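Local coordinates for methyl-accepting/DNA response regulator (Bacillus cereus, PDB 3D6W), which probably binds DNA through its LytTR domain, the part present in this crystal, as the output module of a phosphorelay response regulator, at residues Ser101-Arg104 with Lys105-Phe109; Glu25-Lys29 with Lys30-Asn34. All coordinates share one frame; numbering follows the deposited sequence.

Both contacts lie within the LytTR DNA-binding domain, a mainly beta fold with two short helices, and both are local, each formed within one continuous run of residues. Contact 2 comes first along the chain: it is the turn and paired strands of the hairpin 21-27/30-35, part of the five-stranded antiparallel sheet. Contact 1 follows near the end of the modelled chain, where helix 100-107 finishes against strands 58-62, 72-76 and 83-87. Their centres lie about 24 Å apart on opposite sides of the chain's centre, and their nearest atoms are about 14 Å apart. The same five-stranded sheet thus carries the hairpin and, through strand 58-62, meets the C-terminal helix, which also contacts a second subunit.

Contact 1 of 2, residues Ser101-Arg104 with Lys105-Phe109; sequences SYFR and KLLGF
The F109 ring carries R104 CB over one face, 3.7 Å from its centroid, and meets F103 CE2 at its edge; F109 CE1 lies over one face of the R104 guanidinium. The F103 ring takes L107 CD1 over a face, a CH-pi contact. The F103 and F109 rings meet at the end of helix 100-107, which a Schellman motif closes with G108 at positive phi as its C-prime residue; the Y102 ring stands apart, with L106 CD2 over one face. The backbone turns so that F109 N reaches R104 O at 3.1 Å, while G108 N makes a weak bond to K105 O; R104 O also accepts a weak bond from G108 N. With CG anti to its backbone nitrogen (chi1 -177°), F103 packs on I59, C61, I75 and L85, joining the helix to three strands. L106 O and L107 O accept hydrogen bonds from K2 NZ and T6 OG1 of the second subunit, whose W13 packs against R104 and F109. R104 thus grips F109 through both backbone and side chain: its NE donates to F109 O at 3.0 Å, nearly straight at 167°, with the oxygen close to the guanidinium plane but the nitrogen above the carbonyl plane.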
ATOM      1  N   SER A 101     -12.224  -1.428  28.007  1.00 60.28           N
ATOM      2  CA  SER A 101     -13.294  -2.121  27.225  1.00 60.88           C
ATOM      3  C   SER A 101     -13.378  -1.699  25.790  1.00 60.03           C
ATOM      4  O   SER A 101     -13.535  -2.540  24.913  1.00 60.35           O
ATOM      5  CB  SER A 101     -14.683  -1.949  27.842  1.00 61.76           C
ATOM      6  OG  SER A 101     -14.662  -2.497  29.156  1.00 65.08           O
ATOM      7  N   TYR A 102     -13.289  -0.393  25.570  1.00 59.68           N
ATOM      8  CA  TYR A 102     -13.267   0.197  24.237  1.00 59.73           C
ATOM      9  C   TYR A 102     -12.064  -0.363  23.516  1.00 59.63           C
ATOM     10  O   TYR A 102     -12.187  -0.863  22.415  1.00 59.77           O
ATOM     11  CB  TYR A 102     -13.241   1.735  24.358  1.00 60.33           C
ATOM     12  CG  TYR A 102     -12.976   2.533  23.108  1.00 60.01           C
ATOM     13  CD1 TYR A 102     -13.973   2.797  22.185  1.00 60.73           C
ATOM     14  CD2 TYR A 102     -11.702   3.076  22.880  1.00 62.93           C
ATOM     15  CE1 TYR A 102     -13.682   3.549  21.032  1.00 61.97           C
ATOM     16  CE2 TYR A 102     -11.404   3.825  21.763  1.00 60.78           C
ATOM     17  CZ  TYR A 102     -12.383   4.077  20.850  1.00 61.47           C
ATOM     18  OH  TYR A 102     -12.019   4.821  19.734  1.00 61.28           O
ATOM     19  N   PHE A 103     -10.905  -0.363  24.171  1.00 58.87           N
ATOM     20  CA  PHE A 103      -9.707  -0.877  23.525  1.00 58.44           C
ATOM     21  C   PHE A 103      -9.906  -2.330  23.059  1.00 58.43           C
ATOM     22  O   PHE A 103      -9.692  -2.632  21.912  1.00 57.76           O
ATOM     23  CB  PHE A 103      -8.487  -0.742  24.456  1.00 57.19           C
ATOM     24  CG  PHE A 103      -7.191  -1.180  23.840  1.00 57.46           C
ATOM     25  CD1 PHE A 103      -6.466  -0.316  23.011  1.00 58.39           C
ATOM     26  CD2 PHE A 103      -6.701  -2.449  24.055  1.00 54.61           C
ATOM     27  CE1 PHE A 103      -5.278  -0.691  22.459  1.00 54.93           C
ATOM     28  CE2 PHE A 103      -5.516  -2.853  23.502  1.00 53.26           C
ATOM     29  CZ  PHE A 103      -4.786  -1.971  22.715  1.00 55.72           C
ATOM     30  N   ARG A 104     -10.302  -3.232  23.943  1.00 59.22           N
ATOM     31  CA  ARG A 104     -10.394  -4.640  23.558  1.00 60.00           C
ATOM     32  C   ARG A 104     -11.522  -4.933  22.572  1.00 60.47           C
ATOM     33  O   ARG A 104     -11.402  -5.822  21.731  1.00 59.73           O
ATOM     34  CB  ARG A 104     -10.495  -5.540  24.790  1.00 59.80           C
ATOM     35  CG  ARG A 104     -11.861  -5.654  25.392  1.00 59.77           C
ATOM     36  CD  ARG A 104     -11.868  -6.487  26.651  1.00 59.52           C
ATOM     37  NE  ARG A 104     -11.286  -7.799  26.414  1.00 59.77           N
ATOM     38  CZ  ARG A 104     -10.754  -8.596  27.339  1.00 60.33           C
ATOM     39  NH1 ARG A 104     -10.705  -8.248  28.612  1.00 61.97           N
ATOM     40  NH2 ARG A 104     -10.229  -9.748  26.977  1.00 62.23           N
ATOM     41  N   LYS A 105     -12.612  -4.169  22.669  1.00 62.10           N
ATOM     42  CA  LYS A 105     -13.731  -4.284  21.725  1.00 63.34           C
ATOM     43  C   LYS A 105     -13.300  -3.944  20.278  1.00 62.97           C
ATOM     44  O   LYS A 105     -13.575  -4.694  19.347  1.00 62.68           O
ATOM     45  CB  LYS A 105     -14.918  -3.401  22.159  1.00 64.24           C
ATOM     46  CG  LYS A 105     -16.020  -4.139  22.934  1.00 66.61           C
ATOM     47  CD  LYS A 105     -16.971  -3.137  23.696  1.00 68.13           C
ATOM     48  CE  LYS A 105     -18.364  -3.729  24.174  1.00 70.28           C
ATOM     49  NZ  LYS A 105     -19.544  -3.583  23.180  1.00 70.83           N
ATOM     50  N   LEU A 106     -12.627  -2.811  20.122  1.00 62.79           N
ATOM     51  CA  LEU A 106     -12.126  -2.357  18.843  1.00 63.04           C
ATOM     52  C   LEU A 106     -11.093  -3.283  18.254  1.00 62.22           C
ATOM     53  O   LEU A 106     -10.991  -3.388  17.035  1.00 62.09           O
ATOM     54  CB  LEU A 106     -11.568  -0.923  18.934  1.00 62.74           C
ATOM     55  CG  LEU A 106     -12.617   0.091  18.474  1.00 64.99           C
ATOM     56  CD1 LEU A 106     -14.013  -0.159  19.134  1.00 67.46           C
ATOM     57  CD2 LEU A 106     -12.201   1.525  18.688  1.00 64.48           C
ATOM     58  N   LEU A 107     -10.314  -3.927  19.103  1.00 61.85           N
ATOM     59  CA  LEU A 107      -9.246  -4.820  18.657  1.00 61.64           C
ATOM     60  C   LEU A 107      -9.721  -6.279  18.570  1.00 60.91           C
ATOM     61  O   LEU A 107      -9.021  -7.141  18.060  1.00 60.53           O
ATOM     62  CB  LEU A 107      -8.005  -4.671  19.561  1.00 61.95           C
ATOM     63  CG  LEU A 107      -6.980  -3.629  19.081  1.00 65.01           C
ATOM     64  CD1 LEU A 107      -7.330  -2.204  19.495  1.00 66.58           C
ATOM     65  CD2 LEU A 107      -5.628  -3.952  19.607  1.00 62.97           C
ATOM     66  N   GLY A 108     -10.907  -6.554  19.090  1.00 61.07           N
ATOM     67  CA  GLY A 108     -11.551  -7.837  18.914  1.00 61.13           C
ATOM     68  C   GLY A 108     -11.073  -8.993  19.774  1.00 61.63           C
ATOM     69  O   GLY A 108     -11.088 -10.119  19.268  1.00 62.09           O
ATOM     70  N   PHE A 109     -10.705  -8.749  21.052  1.00 60.70           N
ATOM     71  CA  PHE A 109     -10.237  -9.829  21.963  1.00 60.08           C
ATOM     72  C   PHE A 109     -10.880  -9.886  23.358  1.00 59.62           C
ATOM     73  O   PHE A 109     -11.664  -8.994  23.680  1.00 61.02           O
ATOM     74  CB  PHE A 109      -8.728  -9.798  22.083  1.00 59.83           C
ATOM     75  CG  PHE A 109      -8.186  -8.609  22.820  1.00 58.91           C
ATOM     76  CD1 PHE A 109      -7.949  -8.671  24.169  1.00 57.22           C
ATOM     77  CD2 PHE A 109      -7.862  -7.455  22.149  1.00 57.96           C
ATOM     78  CE1 PHE A 109      -7.427  -7.607  24.824  1.00 59.48           C
ATOM     79  CE2 PHE A 109      -7.347  -6.381  22.819  1.00 57.93           C
ATOM     80  CZ  PHE A 109      -7.117  -6.458  24.148  1.00 59.32           C
TER

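Contact 2 of 2, residues Glu25-Lys29 with Lys30-Asn34; sequences EAKDK and KTYVN
A two-residue beta hairpin joins strands 21-27 and 30-35, and a type I' turn from K27 to K30 closes it. D28 and K29 occupy its corners, both with positive phi. At the turn K30 N donates to K27 O from above the carbonyl plane, whereas the return bond from K27 N to K30 O, 3.0 Å, runs almost in line with the carbonyl. Two residues further on, E25 and Y32 form the next hydrogen-bonded pair, with E25 N to Y32 O and Y32 N to E25 O both at 2.8 Å. Between these rungs sits the non-hydrogen-bonded pair A26 and T31, where A26 CA approaches K30 O to 3.4 Å in a CA-H...O contact. A26 and T31 face helix 46-52, both touching L46, and T31 OG1 is hydrogen-bonded to Y44 O. On the other face, chi1 of -74° sets Y32 CG beside its backbone N, bringing CD1 to 4.0 Å from K27 CB; E25 O and K27 O approach the ring edge near its plane. One water donates to E25 OE2 and N34 OD1 across the strands, while the ladder runs on with N34 bonded to M22 and Y23. K27 NZ pairs with D28 OD2 at 3.6 Å, a long salt bridge. The chemistry thus implies a hairpin held chiefly by its backbone, with an exposed turn where D28 probably offsets part of K27's charge.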
ATOM      1  N   GLU A  25       1.466  11.199  22.983  1.00 57.81           N
ATOM      2  CA  GLU A  25       1.293  11.350  24.423  1.00 59.82           C
ATOM      3  C   GLU A  25       0.978  12.788  24.824  1.00 60.44           C
ATOM      4  O   GLU A  25       1.727  13.714  24.456  1.00 59.87           O
ATOM      5  CB  GLU A  25       2.533  10.887  25.185  1.00 59.79           C
ATOM      6  CG  GLU A  25       2.391  11.099  26.707  1.00 59.72           C
ATOM      7  CD  GLU A  25       3.552  10.572  27.500  1.00 61.31           C
ATOM      8  OE1 GLU A  25       3.382  10.364  28.742  1.00 61.35           O
ATOM      9  OE2 GLU A  25       4.605  10.356  26.863  1.00 60.92           O
ATOM     10  N   ALA A  26      -0.116  12.955  25.584  1.00 61.72           N
ATOM     11  CA  ALA A  26      -0.413  14.223  26.271  1.00 62.89           C
ATOM     12  C   ALA A  26       0.383  14.260  27.581  1.00 65.56           C
ATOM     13  O   ALA A  26       0.256  13.409  28.468  1.00 65.20           O
ATOM     14  CB  ALA A  26      -1.894  14.382  26.537  1.00 62.69           C
ATOM     15  N   LYS A  27       1.236  15.250  27.682  1.00 69.29           N
ATOM     16  CA  LYS A  27       2.155  15.349  28.803  1.00 72.27           C
ATOM     17  C   LYS A  27       2.572  16.794  28.974  1.00 74.02           C
ATOM     18  O   LYS A  27       2.873  17.483  28.005  1.00 74.45           O
ATOM     19  CB  LYS A  27       3.382  14.485  28.515  1.00 72.85           C
ATOM     20  CG  LYS A  27       4.416  14.411  29.601  1.00 71.39           C
ATOM     21  CD  LYS A  27       5.755  14.049  29.009  1.00 73.27           C
ATOM     22  CE  LYS A  27       6.649  13.457  30.059  1.00 75.03           C
ATOM     23  NZ  LYS A  27       8.010  14.073  30.013  1.00 77.07           N
ATOM     24  N   ASP A  28       2.571  17.251  30.222  1.00 76.84           N
ATOM     25  CA  ASP A  28       3.012  18.607  30.554  1.00 77.59           C
ATOM     26  C   ASP A  28       2.326  19.675  29.631  1.00 77.95           C
ATOM     27  O   ASP A  28       2.983  20.629  29.194  1.00 78.11           O
ATOM     28  CB  ASP A  28       4.535  18.662  30.445  1.00 78.53           C
ATOM     29  CG  ASP A  28       5.263  17.674  31.412  1.00 81.48           C
ATOM     30  OD1 ASP A  28       4.899  17.573  32.614  1.00 85.00           O
ATOM     31  OD2 ASP A  28       6.246  17.029  30.959  1.00 84.66           O
ATOM     32  N   LYS A  29       1.023  19.458  29.326  1.00 77.54           N
ATOM     33  CA  LYS A  29       0.140  20.367  28.530  1.00 76.82           C
ATOM     34  C   LYS A  29       0.419  20.454  27.010  1.00 76.10           C
ATOM     35  O   LYS A  29      -0.123  21.332  26.314  1.00 75.77           O
ATOM     36  CB  LYS A  29       0.091  21.770  29.133  1.00 77.31           C
ATOM     37  CG  LYS A  29      -0.430  21.806  30.566  1.00 79.61           C
ATOM     38  CD  LYS A  29      -1.758  22.584  30.711  1.00 82.32           C
ATOM     39  CE  LYS A  29      -1.577  24.107  30.477  1.00 81.95           C
ATOM     40  NZ  LYS A  29      -2.393  24.915  31.414  1.00 81.33           N
ATOM     41  N   LYS A  30       1.228  19.521  26.503  1.00 74.77           N
ATOM     42  CA  LYS A  30       1.553  19.442  25.061  1.00 73.86           C
ATOM     43  C   LYS A  30       1.267  18.063  24.531  1.00 70.12           C
ATOM     44  O   LYS A  30       1.156  17.122  25.297  1.00 69.63           O
ATOM     45  CB  LYS A  30       3.049  19.756  24.833  1.00 73.69           C
ATOM     46  CG  LYS A  30       3.417  21.205  25.140  1.00 75.38           C
ATOM     47  CD  LYS A  30       4.901  21.385  25.469  1.00 76.35           C
ATOM     48  CE  LYS A  30       5.313  20.596  26.731  1.00 78.74           C
ATOM     49  NZ  LYS A  30       6.269  21.343  27.632  1.00 79.28           N
ATOM     50  N   THR A  31       1.191  17.946  23.213  1.00 66.89           N
ATOM     51  CA  THR A  31       1.154  16.636  22.549  1.00 65.08           C
ATOM     52  C   THR A  31       2.511  16.255  22.011  1.00 63.67           C
ATOM     53  O   THR A  31       3.097  16.983  21.248  1.00 62.84           O
ATOM     54  CB  THR A  31       0.157  16.608  21.378  1.00 64.71           C
ATOM     55  OG1 THR A  31      -1.122  16.926  21.898  1.00 62.99           O
ATOM     56  CG2 THR A  31       0.113  15.229  20.687  1.00 63.56           C
ATOM     57  N   TYR A  32       2.992  15.089  22.409  1.00 62.97           N
ATOM     58  CA  TYR A  32       4.247  14.573  21.917  1.00 62.51           C
ATOM     59  C   TYR A  32       3.917  13.470  20.950  1.00 61.62           C
ATOM     60  O   TYR A  32       3.228  12.542  21.293  1.00 59.82           O
ATOM     61  CB  TYR A  32       5.087  14.032  23.065  1.00 62.96           C
ATOM     62  CG  TYR A  32       5.667  15.121  23.886  1.00 63.75           C
ATOM     63  CD1 TYR A  32       4.975  15.636  24.998  1.00 64.37           C
ATOM     64  CD2 TYR A  32       6.896  15.672  23.546  1.00 63.97           C
ATOM     65  CE1 TYR A  32       5.497  16.659  25.756  1.00 63.90           C
ATOM     66  CE2 TYR A  32       7.435  16.700  24.300  1.00 65.20           C
ATOM     67  CZ  TYR A  32       6.730  17.194  25.401  1.00 64.90           C
ATOM     68  OH  TYR A  32       7.286  18.220  26.127  1.00 66.11           O
ATOM     69  N   VAL A  33       4.407  13.618  19.731  1.00 61.66           N
ATOM     70  CA  VAL A  33       4.317  12.608  18.699  1.00 61.87           C
ATOM     71  C   VAL A  33       5.633  11.809  18.721  1.00 62.05           C
ATOM     72  O   VAL A  33       6.708  12.336  18.435  1.00 61.79           O
ATOM     73  CB  VAL A  33       4.034  13.260  17.313  1.00 62.18           C
ATOM     74  CG1 VAL A  33       3.642  12.205  16.306  1.00 61.84           C
ATOM     75  CG2 VAL A  33       2.923  14.299  17.422  1.00 60.44           C
ATOM     76  N   ASN A  34       5.518  10.542  19.119  1.00 62.63           N
ATOM     77  CA  ASN A  34       6.619   9.594  19.191  1.00 62.74           C
ATOM     78  C   ASN A  34       6.693   8.709  17.933  1.00 63.11           C
ATOM     79  O   ASN A  34       5.920   7.754  17.774  1.00 62.77           O
ATOM     80  CB  ASN A  34       6.454   8.716  20.417  1.00 62.29           C
ATOM     81  CG  ASN A  34       6.720   9.457  21.721  1.00 63.83           C
ATOM     82  OD1 ASN A  34       5.862  10.194  22.233  1.00 64.13           O
ATOM     83  ND2 ASN A  34       7.907   9.224  22.286  1.00 61.91           N
TER
HETATM   84  O   HOH W   1       6.177  11.296  24.980  1.00 43.46           O